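Local coordinates for protein-glutamine gamma-glutamyltransferase 2 (PDB 1G0D) that catalyses the formation of isopeptide cross-links between glutamine and lysine side chains of proteins, probably in a calcium-dependent way and with other primary amines as well, at residues G270-F275 and N330-V335; R291-F296 and K421-K426; G160-G165 and I173-G178; Q352-T357 and C368-V373. All coordinates share one frame; numbering follows the deposited sequence.

Contact 1 (G270-F275 and N330-V335)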
loop_
_atom_site.group_PDB
_atom_site.type_symbol
_atom_site.label_atom_id
_atom_site.label_comp_id
_atom_site.label_asym_id
_atom_site.label_seq_id
_atom_site.Cartn_x
_atom_site.Cartn_y
_atom_site.Cartn_z
ATOM N N GLY A 270 -6.810 -9.341 -5.391
ATOM C CA GLY A 270 -5.816 -8.620 -4.639
ATOM C C GLY A 270 -5.680 -9.192 -3.236
ATOM O O GLY A 270 -6.519 -9.977 -2.772
ATOM N N GLN A 271 -4.583 -8.825 -2.578
ATOM C CA GLN A 271 -4.325 -9.210 -1.193
ATOM C C GLN A 271 -3.872 -7.934 -0.452
ATOM O O GLN A 271 -3.601 -6.928 -1.105
ATOM C CB GLN A 271 -3.291 -10.330 -1.139
ATOM C CG GLN A 271 -3.991 -11.665 -1.070
ATOM C CD GLN A 271 -3.174 -12.834 -1.593
ATOM O OE1 GLN A 271 -1.926 -12.802 -1.650
ATOM N NE2 GLN A 271 -3.884 -13.892 -1.972
ATOM N N CYS A 272 -3.773 -7.960 0.880
ATOM C CA CYS A 272 -3.445 -6.748 1.625
ATOM C C CYS A 272 -2.401 -5.772 1.094
ATOM O O CYS A 272 -2.717 -4.587 0.997
ATOM C CB CYS A 272 -3.204 -7.049 3.104
ATOM S SG CYS A 272 -1.650 -7.704 3.511
ATOM N N TRP A 273 -1.201 -6.200 0.722
ATOM C CA TRP A 273 -0.222 -5.222 0.195
ATOM C C TRP A 273 -0.587 -4.637 -1.199
ATOM O O TRP A 273 -0.114 -3.555 -1.554
ATOM C CB TRP A 273 1.208 -5.802 0.167
ATOM C CG TRP A 273 1.379 -6.722 -0.943
ATOM C CD1 TRP A 273 1.774 -6.415 -2.211
ATOM C CD2 TRP A 273 1.010 -8.100 -0.956
ATOM N NE1 TRP A 273 1.660 -7.513 -3.019
ATOM C CE2 TRP A 273 1.189 -8.567 -2.272
ATOM C CE3 TRP A 273 0.536 -8.989 0.016
ATOM C CZ2 TRP A 273 0.912 -9.889 -2.641
ATOM C CZ3 TRP A 273 0.263 -10.286 -0.345
ATOM C CH2 TRP A 273 0.450 -10.726 -1.661
ATOM N N VAL A 274 -1.402 -5.334 -1.997
ATOM C CA VAL A 274 -1.835 -4.805 -3.301
ATOM C C VAL A 274 -2.920 -3.704 -3.141
ATOM O O VAL A 274 -3.032 -2.803 -3.985
ATOM C CB VAL A 274 -2.436 -5.910 -4.186
ATOM C CG1 VAL A 274 -2.858 -5.328 -5.488
ATOM C CG2 VAL A 274 -1.446 -6.950 -4.451
ATOM N N PHE A 275 -3.710 -3.792 -2.060
ATOM C CA PHE A 275 -4.771 -2.827 -1.725
ATOM C C PHE A 275 -4.070 -1.567 -1.236
ATOM O O PHE A 275 -4.462 -0.466 -1.566
ATOM C CB PHE A 275 -5.626 -3.275 -0.525
ATOM C CG PHE A 275 -6.449 -4.492 -0.754
ATOM C CD1 PHE A 275 -6.791 -4.895 -2.040
ATOM C CD2 PHE A 275 -6.784 -5.310 0.335
ATOM C CE1 PHE A 275 -7.433 -6.104 -2.247
ATOM C CE2 PHE A 275 -7.431 -6.535 0.154
ATOM C CZ PHE A 275 -7.754 -6.936 -1.138
ATOM N N ASN A 330 1.954 -13.370 8.851
ATOM C CA ASN A 330 3.413 -13.212 8.764
ATOM C C ASN A 330 3.743 -11.707 8.658
ATOM O O ASN A 330 4.778 -11.229 9.156
ATOM C CB ASN A 330 3.973 -13.953 7.550
ATOM C CG ASN A 330 4.094 -15.454 7.772
ATOM O OD1 ASN A 330 3.664 -15.992 8.803
ATOM N ND2 ASN A 330 4.675 -16.140 6.794
ATOM N N PHE A 331 2.856 -10.971 7.992
ATOM C CA PHE A 331 2.983 -9.520 7.843
ATOM C C PHE A 331 1.659 -9.034 7.320
ATOM O O PHE A 331 0.821 -9.810 6.888
ATOM C CB PHE A 331 4.130 -9.115 6.885
ATOM C CG PHE A 331 3.818 -9.313 5.421
ATOM C CD1 PHE A 331 4.205 -10.481 4.754
ATOM C CD2 PHE A 331 3.103 -8.359 4.717
ATOM C CE1 PHE A 331 3.875 -10.701 3.405
ATOM C CE2 PHE A 331 2.764 -8.568 3.356
ATOM C CZ PHE A 331 3.152 -9.742 2.702
ATOM N N HIS A 332 1.449 -7.742 7.400
ATOM C CA HIS A 332 0.225 -7.167 6.903
ATOM C C HIS A 332 0.540 -5.730 6.603
ATOM O O HIS A 332 1.206 -5.061 7.390
ATOM C CB HIS A 332 -0.881 -7.225 7.945
ATOM C CG HIS A 332 -2.103 -6.459 7.550
ATOM N ND1 HIS A 332 -2.676 -6.578 6.300
ATOM C CD2 HIS A 332 -2.888 -5.599 8.248
ATOM C CE1 HIS A 332 -3.768 -5.827 6.244
ATOM N NE2 HIS A 332 -3.919 -5.227 7.413
ATOM N N CYS A 333 0.033 -5.258 5.479
ATOM C CA CYS A 333 0.259 -3.913 5.022
ATOM C C CYS A 333 -0.947 -2.963 5.058
ATOM O O CYS A 333 -2.102 -3.365 4.905
ATOM C CB CYS A 333 0.754 -3.965 3.583
ATOM S SG CYS A 333 2.175 -4.960 3.268
ATOM N N TRP A 334 -0.657 -1.688 5.272
ATOM C CA TRP A 334 -1.664 -0.647 5.215
ATOM C C TRP A 334 -0.967 0.631 4.725
ATOM O O TRP A 334 0.153 0.611 4.220
ATOM C CB TRP A 334 -2.401 -0.433 6.559
ATOM C CG TRP A 334 -1.567 -0.045 7.727
ATOM C CD1 TRP A 334 -1.136 1.211 8.050
ATOM C CD2 TRP A 334 -1.075 -0.915 8.767
ATOM N NE1 TRP A 334 -0.405 1.178 9.225
ATOM C CE2 TRP A 334 -0.354 -0.113 9.680
ATOM C CE3 TRP A 334 -1.177 -2.291 9.010
ATOM C CZ2 TRP A 334 0.259 -0.645 10.815
ATOM C CZ3 TRP A 334 -0.561 -2.819 10.149
ATOM C CH2 TRP A 334 0.148 -1.991 11.033
ATOM N N VAL A 335 -1.618 1.754 4.894
ATOM C CA VAL A 335 -1.056 2.978 4.400
ATOM C C VAL A 335 -1.188 4.068 5.449
ATOM O O VAL A 335 -2.099 4.036 6.254
ATOM C CB VAL A 335 -1.811 3.264 3.098
ATOM C CG1 VAL A 335 -2.565 4.563 3.127
ATOM C CG2 VAL A 335 -0.884 3.120 1.989
#
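The catalytic triad of this papain-like transglutaminase core is assembled here from two of its members, Cys272 at the first turn of helix 272-286 and His332 on strand 329-339. The sulfur meets the imidazole at its edge, with Cys272 SG 3.2 Å from His332 ND1. The chi1 of His332 is 171°, which sets CG anti to the backbone N. Cys272 CB lies in the ring plane, 3.4 Å from His332 CE1. At its other nitrogen, His332 NE2 is hydrogen-bonded to Asp355 OD2, completing the cysteine-histidine-aspartate relay. A histidine fits because one nitrogen lies beside the cysteine sulfur while the other bonds Asp355; an alanine here would probably leave the Cys272 sulfur without its imidazole and the Asp355 carboxylate without its mate. The exact place of SG is less sure, so a possible bond to it from Cys333 N remains doubtful.

Behind the pair, apolar groups pack the helix onto the strand. Trp273 and Phe331 cross obliquely, and both also meet the ring of Tyr515, a residue important for activity. Trp273 CE3 approaches the rim of Phe331 at CZ, 3.8 Å away, while Cys333 SG sits 3.4 Å from Trp273 CB.

Contact 2 (R291-F296 and K421-K426). With SO4 (sulfate ion), chain B.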
loop_
_atom_site.group_PDB
_atom_site.type_symbol
_atom_site.label_atom_id
_atom_site.label_comp_id
_atom_site.label_asym_id
_atom_site.label_seq_id
_atom_site.Cartn_x
_atom_site.Cartn_y
_atom_site.Cartn_z
ATOM N N ARG A 291 2.361 6.785 2.488
ATOM C CA ARG A 291 3.419 5.778 2.392
ATOM C C ARG A 291 2.936 4.422 2.878
ATOM O O ARG A 291 2.297 4.312 3.931
ATOM C CB ARG A 291 4.630 6.155 3.214
ATOM C CG ARG A 291 4.303 6.628 4.599
ATOM C CD ARG A 291 5.565 6.875 5.370
ATOM N NE ARG A 291 5.265 7.189 6.751
ATOM C CZ ARG A 291 6.149 7.648 7.622
ATOM N NH1 ARG A 291 7.410 7.851 7.250
ATOM N NH2 ARG A 291 5.767 7.888 8.869
ATOM N N PRO A 292 3.191 3.365 2.100
ATOM C CA PRO A 292 2.756 2.034 2.527
ATOM C C PRO A 292 3.550 1.537 3.709
ATOM O O PRO A 292 4.786 1.486 3.630
ATOM C CB PRO A 292 3.010 1.162 1.303
ATOM C CG PRO A 292 3.106 2.134 0.189
ATOM C CD PRO A 292 3.798 3.314 0.766
ATOM N N ILE A 293 2.866 1.195 4.807
ATOM C CA ILE A 293 3.597 0.643 5.941
ATOM C C ILE A 293 3.277 -0.855 6.121
ATOM O O ILE A 293 2.148 -1.277 5.877
ATOM C CB ILE A 293 3.378 1.423 7.270
ATOM C CG1 ILE A 293 2.260 0.830 7.997
ATOM C CG2 ILE A 293 3.218 2.920 7.101
ATOM C CD1 ILE A 293 2.843 0.390 9.262
ATOM N N THR A 294 4.290 -1.651 6.493
ATOM C CA THR A 294 4.130 -3.105 6.696
ATOM C C THR A 294 4.340 -3.512 8.150
ATOM O O THR A 294 5.290 -3.089 8.789
ATOM C CB THR A 294 5.131 -3.908 5.835
ATOM O OG1 THR A 294 4.914 -3.619 4.458
ATOM C CG2 THR A 294 4.908 -5.350 5.977
ATOM N N ASN A 295 3.465 -4.360 8.672
ATOM C CA ASN A 295 3.554 -4.804 10.056
ATOM C C ASN A 295 3.941 -6.253 10.080
ATOM O O ASN A 295 3.317 -7.049 9.382
ATOM C CB ASN A 295 2.189 -4.667 10.691
ATOM C CG ASN A 295 2.210 -4.928 12.163
ATOM O OD1 ASN A 295 3.219 -4.695 12.823
ATOM N ND2 ASN A 295 1.090 -5.418 12.700
ATOM N N PHE A 296 4.954 -6.635 10.840
ATOM C CA PHE A 296 5.291 -8.057 10.876
ATOM C C PHE A 296 4.670 -8.656 12.146
ATOM O O PHE A 296 4.650 -8.013 13.186
ATOM C CB PHE A 296 6.800 -8.235 10.793
ATOM C CG PHE A 296 7.358 -7.907 9.415
ATOM C CD1 PHE A 296 7.324 -8.851 8.388
ATOM C CD2 PHE A 296 7.906 -6.655 9.144
ATOM C CE1 PHE A 296 7.819 -8.554 7.102
ATOM C CE2 PHE A 296 8.408 -6.347 7.849
ATOM C CZ PHE A 296 8.361 -7.302 6.835
ATOM N N LYS A 421 5.965 -6.306 14.921
ATOM C CA LYS A 421 7.380 -6.397 15.084
ATOM C C LYS A 421 8.267 -5.391 14.408
ATOM O O LYS A 421 8.907 -4.610 15.095
ATOM C CB LYS A 421 7.844 -7.809 14.762
ATOM C CG LYS A 421 8.699 -8.403 15.862
ATOM C CD LYS A 421 7.879 -9.261 16.811
ATOM C CE LYS A 421 7.655 -10.639 16.225
ATOM N NZ LYS A 421 7.305 -11.620 17.272
ATOM N N ASN A 422 8.360 -5.366 13.095
ATOM C CA ASN A 422 9.292 -4.386 12.571
ATOM C C ASN A 422 8.585 -3.499 11.605
ATOM O O ASN A 422 8.902 -3.472 10.433
ATOM C CB ASN A 422 10.480 -5.087 11.900
ATOM C CG ASN A 422 11.447 -5.738 12.919
ATOM O OD1 ASN A 422 11.768 -5.151 13.943
ATOM N ND2 ASN A 422 11.906 -6.959 12.628
ATOM N N ILE A 423 7.593 -2.793 12.109
ATOM C CA ILE A 423 6.822 -1.895 11.275
ATOM C C ILE A 423 7.827 -1.193 10.358
ATOM O O ILE A 423 8.769 -0.568 10.812
ATOM C CB ILE A 423 6.065 -0.920 12.171
ATOM C CG1 ILE A 423 5.870 -1.582 13.541
ATOM C CG2 ILE A 423 4.752 -0.540 11.542
ATOM C CD1 ILE A 423 4.435 -1.744 13.968
ATOM N N SER A 424 7.627 -1.326 9.056
ATOM C CA SER A 424 8.552 -0.788 8.079
ATOM C C SER A 424 7.890 0.061 7.021
ATOM O O SER A 424 6.732 -0.158 6.678
ATOM C CB SER A 424 9.242 -1.950 7.370
ATOM O OG SER A 424 10.087 -2.662 8.252
ATOM N N THR A 425 8.650 1.028 6.507
ATOM C CA THR A 425 8.204 1.875 5.422
ATOM C C THR A 425 9.484 2.234 4.679
ATOM O O THR A 425 10.574 2.124 5.233
ATOM C CB THR A 425 7.479 3.133 5.912
ATOM O OG1 THR A 425 6.792 3.726 4.811
ATOM C CG2 THR A 425 8.451 4.170 6.464
ATOM N N LYS A 426 9.370 2.631 3.418
ATOM C CA LYS A 426 10.568 2.995 2.651
ATOM C C LYS A 426 11.204 4.301 3.143
ATOM O O LYS A 426 10.530 5.239 3.569
ATOM C CB LYS A 426 10.252 3.128 1.143
ATOM C CG LYS A 426 11.447 3.554 0.265
ATOM C CD LYS A 426 11.078 3.685 -1.203
ATOM C CE LYS A 426 12.084 4.539 -1.974
ATOM N NZ LYS A 426 12.326 5.837 -1.285
HETATM S S SO4 B . 8.195 10.584 10.027
HETATM O O1 SO4 B . 7.202 10.286 10.944
HETATM O O2 SO4 B . 7.656 11.484 9.080
HETATM O O3 SO4 B . 9.097 11.315 10.798
HETATM O O4 SO4 B . 8.805 9.373 9.550
HETATM O O HOH W 1 10.135 7.081 5.610
HETATM O O HOH W 2 6.059 -1.252 3.454
#
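Thr294 and Ser424 face each other as an antiparallel hydrogen-bonded pair. Thr294 N gives its hydrogen to Ser424 O at 2.9 Å, and Ser424 N returns one to Thr294 O. Further along, Lys421 N donates to Phe296 O at 2.8 Å with a nearly straight bond (172°), so the two segments are held beyond the single bridge as well.

The charge lies at Arg291. Its chain runs extended from CG to NE, crossing Thr425 at about a right angle, and Arg291 CD passes 3.4 Å from Thr425 OG1. The guanidinium has a salt bridge to Glu336 and makes a cation-pi contact with Trp351, while NH1 donates to sulfate O4 at 3.1 Å; the anion, probably from the crystallisation liquor, lies at the guanidinium edge. A leucine in its place would probably leave the Glu336 carboxylate without its positive mate and the Trp351 ring without its cation.

Outward from the polar groups, Phe296 turns its edge to the loop that leads into strand 424-426. Its CD2 comes 3.6 Å from Asn422 O, in the ring plane, where an aromatic C-H suits a carbonyl oxygen. That same oxygen accepts a hydrogen bond from Ser424 OG at 2.6 Å, and OG is also bonded to Arg433 NH1, so a small hydroxyl residue ties down the bend before its strand. Asn295 OD1 lies alongside Ile423, 3.4 Å from its CD1, while Asn295 ND2 is hydrogen-bonded to Ser298 OG.

Main-chain hydrogen bonds thus join strand 290-298, at the border of the catalytic sheet, to strand 424-426, whose next partner strand carries Glu434, a probable calcium ligand.

Contact 3 (G160-G165 and I173-G178)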
loop_
_atom_site.group_PDB
_atom_site.type_symbol
_atom_site.label_atom_id
_atom_site.label_comp_id
_atom_site.label_asym_id
_atom_site.label_seq_id
_atom_site.Cartn_x
_atom_site.Cartn_y
_atom_site.Cartn_z
ATOM N N GLY A 160 8.132 2.917 -5.307
ATOM C CA GLY A 160 8.273 2.629 -3.900
ATOM C C GLY A 160 8.810 1.226 -3.679
ATOM O O GLY A 160 9.233 0.536 -4.603
ATOM N N VAL A 161 8.833 0.825 -2.426
ATOM C CA VAL A 161 9.282 -0.484 -2.062
ATOM C C VAL A 161 8.326 -0.893 -0.954
ATOM O O VAL A 161 8.088 -0.109 -0.037
ATOM C CB VAL A 161 10.732 -0.386 -1.541
ATOM C CG1 VAL A 161 11.180 -1.695 -0.965
ATOM C CG2 VAL A 161 11.636 0.002 -2.681
ATOM N N ILE A 162 7.713 -2.071 -1.055
ATOM C CA ILE A 162 6.823 -2.514 0.020
ATOM C C ILE A 162 7.523 -3.698 0.687
ATOM O O ILE A 162 7.976 -4.595 0.005
ATOM C CB ILE A 162 5.439 -2.930 -0.514
ATOM C CG1 ILE A 162 4.851 -1.777 -1.346
ATOM C CG2 ILE A 162 4.561 -3.314 0.642
ATOM C CD1 ILE A 162 3.380 -1.844 -1.687
ATOM N N TYR A 163 7.658 -3.689 2.006
ATOM C CA TYR A 163 8.342 -4.792 2.686
ATOM C C TYR A 163 7.416 -6.017 2.917
ATOM O O TYR A 163 6.183 -5.881 3.113
ATOM C CB TYR A 163 8.980 -4.272 3.990
ATOM C CG TYR A 163 10.042 -3.254 3.673
ATOM C CD1 TYR A 163 11.292 -3.652 3.241
ATOM C CD2 TYR A 163 9.727 -1.893 3.597
ATOM C CE1 TYR A 163 12.189 -2.735 2.719
ATOM C CE2 TYR A 163 10.625 -0.962 3.074
ATOM C CZ TYR A 163 11.847 -1.390 2.630
ATOM O OH TYR A 163 12.722 -0.491 2.069
ATOM N N MET A 164 8.020 -7.207 2.860
ATOM C CA MET A 164 7.286 -8.450 3.010
ATOM C C MET A 164 8.184 -9.468 3.599
ATOM O O MET A 164 9.281 -9.138 4.029
ATOM C CB MET A 164 6.818 -8.932 1.660
ATOM C CG MET A 164 5.717 -8.076 1.158
ATOM S SD MET A 164 5.092 -8.518 -0.447
ATOM C CE MET A 164 5.834 -10.125 -0.737
ATOM N N GLY A 165 7.727 -10.714 3.583
ATOM C CA GLY A 165 8.487 -11.814 4.155
ATOM C C GLY A 165 8.084 -12.059 5.601
ATOM O O GLY A 165 6.898 -12.050 5.907
ATOM N N ILE A 173 9.815 -5.665 -2.196
ATOM C CA ILE A 173 9.358 -5.754 -3.552
ATOM C C ILE A 173 9.092 -4.345 -4.010
ATOM O O ILE A 173 8.438 -3.549 -3.323
ATOM C CB ILE A 173 8.106 -6.605 -3.744
ATOM C CG1 ILE A 173 6.922 -5.908 -3.133
ATOM C CG2 ILE A 173 8.329 -7.992 -3.174
ATOM C CD1 ILE A 173 5.828 -5.739 -4.116
ATOM N N PRO A 174 9.748 -3.967 -5.104
ATOM C CA PRO A 174 9.576 -2.650 -5.686
ATOM C C PRO A 174 8.141 -2.548 -6.220
ATOM O O PRO A 174 7.545 -3.562 -6.567
ATOM C CB PRO A 174 10.598 -2.650 -6.812
ATOM C CG PRO A 174 10.786 -4.046 -7.136
ATOM C CD PRO A 174 10.806 -4.704 -5.804
ATOM N N TRP A 175 7.587 -1.330 -6.282
ATOM C CA TRP A 175 6.238 -1.122 -6.801
ATOM C C TRP A 175 6.184 0.146 -7.638
ATOM O O TRP A 175 6.759 1.168 -7.272
ATOM C CB TRP A 175 5.243 -1.017 -5.665
ATOM C CG TRP A 175 3.820 -1.216 -6.096
ATOM C CD1 TRP A 175 2.931 -0.242 -6.457
ATOM C CD2 TRP A 175 3.073 -2.460 -6.085
ATOM N NE1 TRP A 175 1.679 -0.788 -6.667
ATOM C CE2 TRP A 175 1.734 -2.140 -6.444
ATOM C CE3 TRP A 175 3.405 -3.799 -5.806
ATOM C CZ2 TRP A 175 0.720 -3.128 -6.526
ATOM C CZ3 TRP A 175 2.395 -4.770 -5.883
ATOM C CH2 TRP A 175 1.069 -4.421 -6.247
ATOM N N ASN A 176 5.514 0.079 -8.775
ATOM C CA ASN A 176 5.403 1.258 -9.604
ATOM C C ASN A 176 4.057 1.897 -9.263
ATOM O O ASN A 176 3.000 1.462 -9.743
ATOM C CB ASN A 176 5.494 0.843 -11.082
ATOM C CG ASN A 176 5.153 1.967 -12.052
ATOM O OD1 ASN A 176 5.041 3.125 -11.671
ATOM N ND2 ASN A 176 4.969 1.616 -13.322
ATOM N N TYR A 177 4.076 2.918 -8.410
ATOM C CA TYR A 177 2.821 3.563 -8.046
ATOM C C TYR A 177 2.217 4.235 -9.259
ATOM O O TYR A 177 1.002 4.387 -9.346
ATOM C CB TYR A 177 3.030 4.593 -6.954
ATOM C CG TYR A 177 3.513 3.999 -5.671
ATOM C CD1 TYR A 177 2.817 2.983 -5.047
ATOM C CD2 TYR A 177 4.698 4.443 -5.089
ATOM C CE1 TYR A 177 3.294 2.412 -3.860
ATOM C CE2 TYR A 177 5.185 3.898 -3.934
ATOM C CZ TYR A 177 4.487 2.881 -3.316
ATOM O OH TYR A 177 5.004 2.356 -2.157
ATOM N N GLY A 178 3.075 4.648 -10.182
ATOM C CA GLY A 178 2.620 5.303 -11.402
ATOM C C GLY A 178 1.492 6.315 -11.273
ATOM O O GLY A 178 0.630 6.333 -12.130
HETATM O O HOH W 3 7.032 2.915 -0.895
#
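Met164 and Ile173 meet through two torsions. The chi1 of Ile173 (69°) sets CG1 between the backbone N and the carbonyl carbon, 4.2 Å from Met164 SD; the chi3 of Met164 (12°) folds CE back, and Met164 CE meets Ile173 CG2 at 4.1 Å. Met164 lies slantwise to Ile173. They belong to the beta hairpin of strands 159-164 and 169-176, which packs against helix 272-286.

Two antiparallel hydrogen-bonded pairs hold the strands together. In one, Ile162 N donates to Ile173 O at 2.8 Å and Ile173 N donates back to Ile162 O; in the other, Gly160 and Trp175 exchange two bonds. Between them lies the non-hydrogen-bonded pair of Val161 and Pro174, a position that suits proline because no N-H is needed there to reach the partner strand. Instead Pro174 CA makes a CA-H...O contact with Gly160 O at 3.4 Å.

Ile162 and Trp175 project from the same face as Ile173. Ile162 CD1 lies 4.3 Å above the plane of the Trp175 ring, toward its rim, and both residues also pack on Ala277 of helix 272-286, where branched and flat apolar groups fill the space between hairpin and helix.

Just past the second strand the chain folds the Tyr177 ring back over the first. Glycine is needed at Gly160, since a CB there would collide with the ring; without one, Tyr177 CE2 comes 3.3 Å from Gly160 CA. A water beside the Tyr177 hydroxyl, in the plane of the ring, accepts a hydrogen bond from Val161 N at 3.2 Å.

Contact 4 (Q352-T357 and C368-V373)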
loop_
_atom_site.group_PDB
_atom_site.type_symbol
_atom_site.label_atom_id
_atom_site.label_comp_id
_atom_site.label_asym_id
_atom_site.label_seq_id
_atom_site.Cartn_x
_atom_site.Cartn_y
_atom_site.Cartn_z
ATOM N N GLN A 352 -2.000 9.316 9.577
ATOM C CA GLN A 352 -3.213 8.580 9.905
ATOM C C GLN A 352 -3.139 7.256 9.210
ATOM O O GLN A 352 -2.707 7.173 8.077
ATOM C CB GLN A 352 -4.430 9.331 9.407
ATOM C CG GLN A 352 -4.298 10.815 9.602
ATOM C CD GLN A 352 -4.604 11.219 11.000
ATOM O OE1 GLN A 352 -5.611 10.809 11.558
ATOM N NE2 GLN A 352 -3.750 12.029 11.580
ATOM N N VAL A 353 -3.552 6.210 9.899
ATOM C CA VAL A 353 -3.539 4.877 9.337
ATOM C C VAL A 353 -4.824 4.628 8.582
ATOM O O VAL A 353 -5.886 4.817 9.120
ATOM C CB VAL A 353 -3.403 3.806 10.461
ATOM C CG1 VAL A 353 -3.695 2.416 9.921
ATOM C CG2 VAL A 353 -2.022 3.835 11.040
ATOM N N LEU A 354 -4.701 4.231 7.319
ATOM C CA LEU A 354 -5.830 3.889 6.441
ATOM C C LEU A 354 -5.579 2.414 5.999
ATOM O O LEU A 354 -4.620 2.115 5.269
ATOM C CB LEU A 354 -5.820 4.795 5.206
ATOM C CG LEU A 354 -6.760 5.984 5.045
ATOM C CD1 LEU A 354 -7.588 6.133 6.247
ATOM C CD2 LEU A 354 -5.992 7.227 4.813
ATOM N N ASP A 355 -6.409 1.487 6.448
ATOM C CA ASP A 355 -6.217 0.098 6.079
ATOM C C ASP A 355 -7.332 -0.312 5.125
ATOM O O ASP A 355 -8.488 -0.429 5.522
ATOM C CB ASP A 355 -6.225 -0.758 7.335
ATOM C CG ASP A 355 -5.628 -2.128 7.112
ATOM O OD1 ASP A 355 -5.385 -2.492 5.948
ATOM O OD2 ASP A 355 -5.401 -2.846 8.104
ATOM N N PRO A 356 -6.999 -0.516 3.832
ATOM C CA PRO A 356 -8.031 -0.907 2.853
ATOM C C PRO A 356 -8.575 -2.345 3.042
ATOM O O PRO A 356 -9.681 -2.667 2.573
ATOM C CB PRO A 356 -7.334 -0.720 1.493
ATOM C CG PRO A 356 -5.956 -0.103 1.792
ATOM C CD PRO A 356 -5.658 -0.406 3.216
ATOM N N THR A 357 -7.773 -3.188 3.708
ATOM C CA THR A 357 -8.112 -4.563 3.994
ATOM C C THR A 357 -9.258 -4.607 4.989
ATOM O O THR A 357 -9.133 -4.123 6.126
ATOM C CB THR A 357 -6.926 -5.307 4.568
ATOM O OG1 THR A 357 -5.805 -5.206 3.668
ATOM C CG2 THR A 357 -7.284 -6.765 4.749
ATOM N N CYS A 368 -10.491 0.214 7.580
ATOM C CA CYS A 368 -10.049 0.944 8.781
ATOM C C CYS A 368 -9.472 2.350 8.567
ATOM O O CYS A 368 -8.782 2.608 7.582
ATOM C CB CYS A 368 -9.021 0.114 9.545
ATOM S SG CYS A 368 -9.825 -1.092 10.635
ATOM N N GLY A 369 -9.761 3.249 9.512
ATOM C CA GLY A 369 -9.244 4.597 9.453
ATOM C C GLY A 369 -10.041 5.597 8.648
ATOM O O GLY A 369 -11.047 5.246 8.068
ATOM N N PRO A 370 -9.570 6.850 8.539
ATOM C CA PRO A 370 -8.312 7.360 9.096
ATOM C C PRO A 370 -8.192 7.424 10.599
ATOM O O PRO A 370 -8.975 8.090 11.265
ATOM C CB PRO A 370 -8.188 8.739 8.466
ATOM C CG PRO A 370 -9.528 9.129 8.238
ATOM C CD PRO A 370 -10.293 7.908 7.839
ATOM N N CYS A 371 -7.171 6.746 11.121
ATOM C CA CYS A 371 -6.894 6.696 12.557
ATOM C C CYS A 371 -5.523 7.290 12.916
ATOM O O CYS A 371 -4.500 6.857 12.416
ATOM C CB CYS A 371 -6.944 5.235 13.064
ATOM S SG CYS A 371 -6.519 5.125 14.812
ATOM N N PRO A 372 -5.489 8.275 13.821
ATOM C CA PRO A 372 -4.206 8.853 14.189
ATOM C C PRO A 372 -3.217 7.820 14.658
ATOM O O PRO A 372 -3.503 7.091 15.586
ATOM C CB PRO A 372 -4.569 9.796 15.323
ATOM C CG PRO A 372 -5.982 10.210 15.014
ATOM C CD PRO A 372 -6.594 8.923 14.554
ATOM N N VAL A 373 -2.057 7.739 14.034
ATOM C CA VAL A 373 -1.042 6.814 14.521
ATOM C C VAL A 373 -0.664 7.201 15.983
ATOM O O VAL A 373 -0.167 6.379 16.756
ATOM C CB VAL A 373 0.225 6.903 13.680
ATOM C CG1 VAL A 373 1.290 6.018 14.259
ATOM C CG2 VAL A 373 -0.079 6.538 12.272
#
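Leu354 and Pro370 form the tightly packed middle of this contact, a beta bulge in the antiparallel pairing of strands 350-355 and 368-372. Leu354 alone stands opposite Gly369 and Pro370, so the register slips by one residue between the pairs Val353-Cys371 and Asp355-Cys368. Leu354 CD1 lies against the proline ring, nearest to Pro370 N (3.1 Å). The residue types suit the bulge: the peptide before Pro370 is cis, and Gly369 has a positive phi (86°), at which a side chain would run into Val353 O. That carbonyl accepts a hydrogen bond from Cys371 N at 3.1 Å and also receives CA-H contacts from Gly369 and Pro370.

At the far end Val353 CG2 meets Val373 CG2 at 3.5 Å, the side chains crossing at about a right angle. Gln352 OE1 lies against the Pro372 ring, 3.5 Å from CG, while its hydrogen-bond partner is Arg341.

The Asp355 end is looser. Its side chain touches Cys368 only through the two CB atoms, 3.7 Å apart, and Pro356 and Thr357 then lead away from the partner strand. The backbone is firm all the same: Asp355 N donates to Cys368 O at 2.9 Å, and Cys368 N donates back to Asp355 O.

The chi1 of Asp355 (-163°) turns CG beside the carbonyl carbon. OD1 receives a weak bond from Thr357 N, and the carboxylate faces the active-site His332, which is consistent with the strand pairing holding the backbone of this catalytic aspartate.

Overall arrangement
Followed from the N terminus, contact 3 closes first, a short hairpin complete before the catalytic residues begin. Contact 1 opens next at 270-275, and contact 2 opens at 291-296 before contact 1 closes at 330-335, so these two cross. Contact 4 then opens and closes a short loop nested inside the long one that contact 2 completes at 421-426. Strands 290-298, 329-339, 350-355 and 368-372 are successive neighbours in one antiparallel sheet: contact 1 lays the helix against it, contact 4 joins its last two strands, and contact 2 ties its first strand to 424-426. The hairpin touches contacts 1 and 2, about 10 Å at nearest atoms from contact 4.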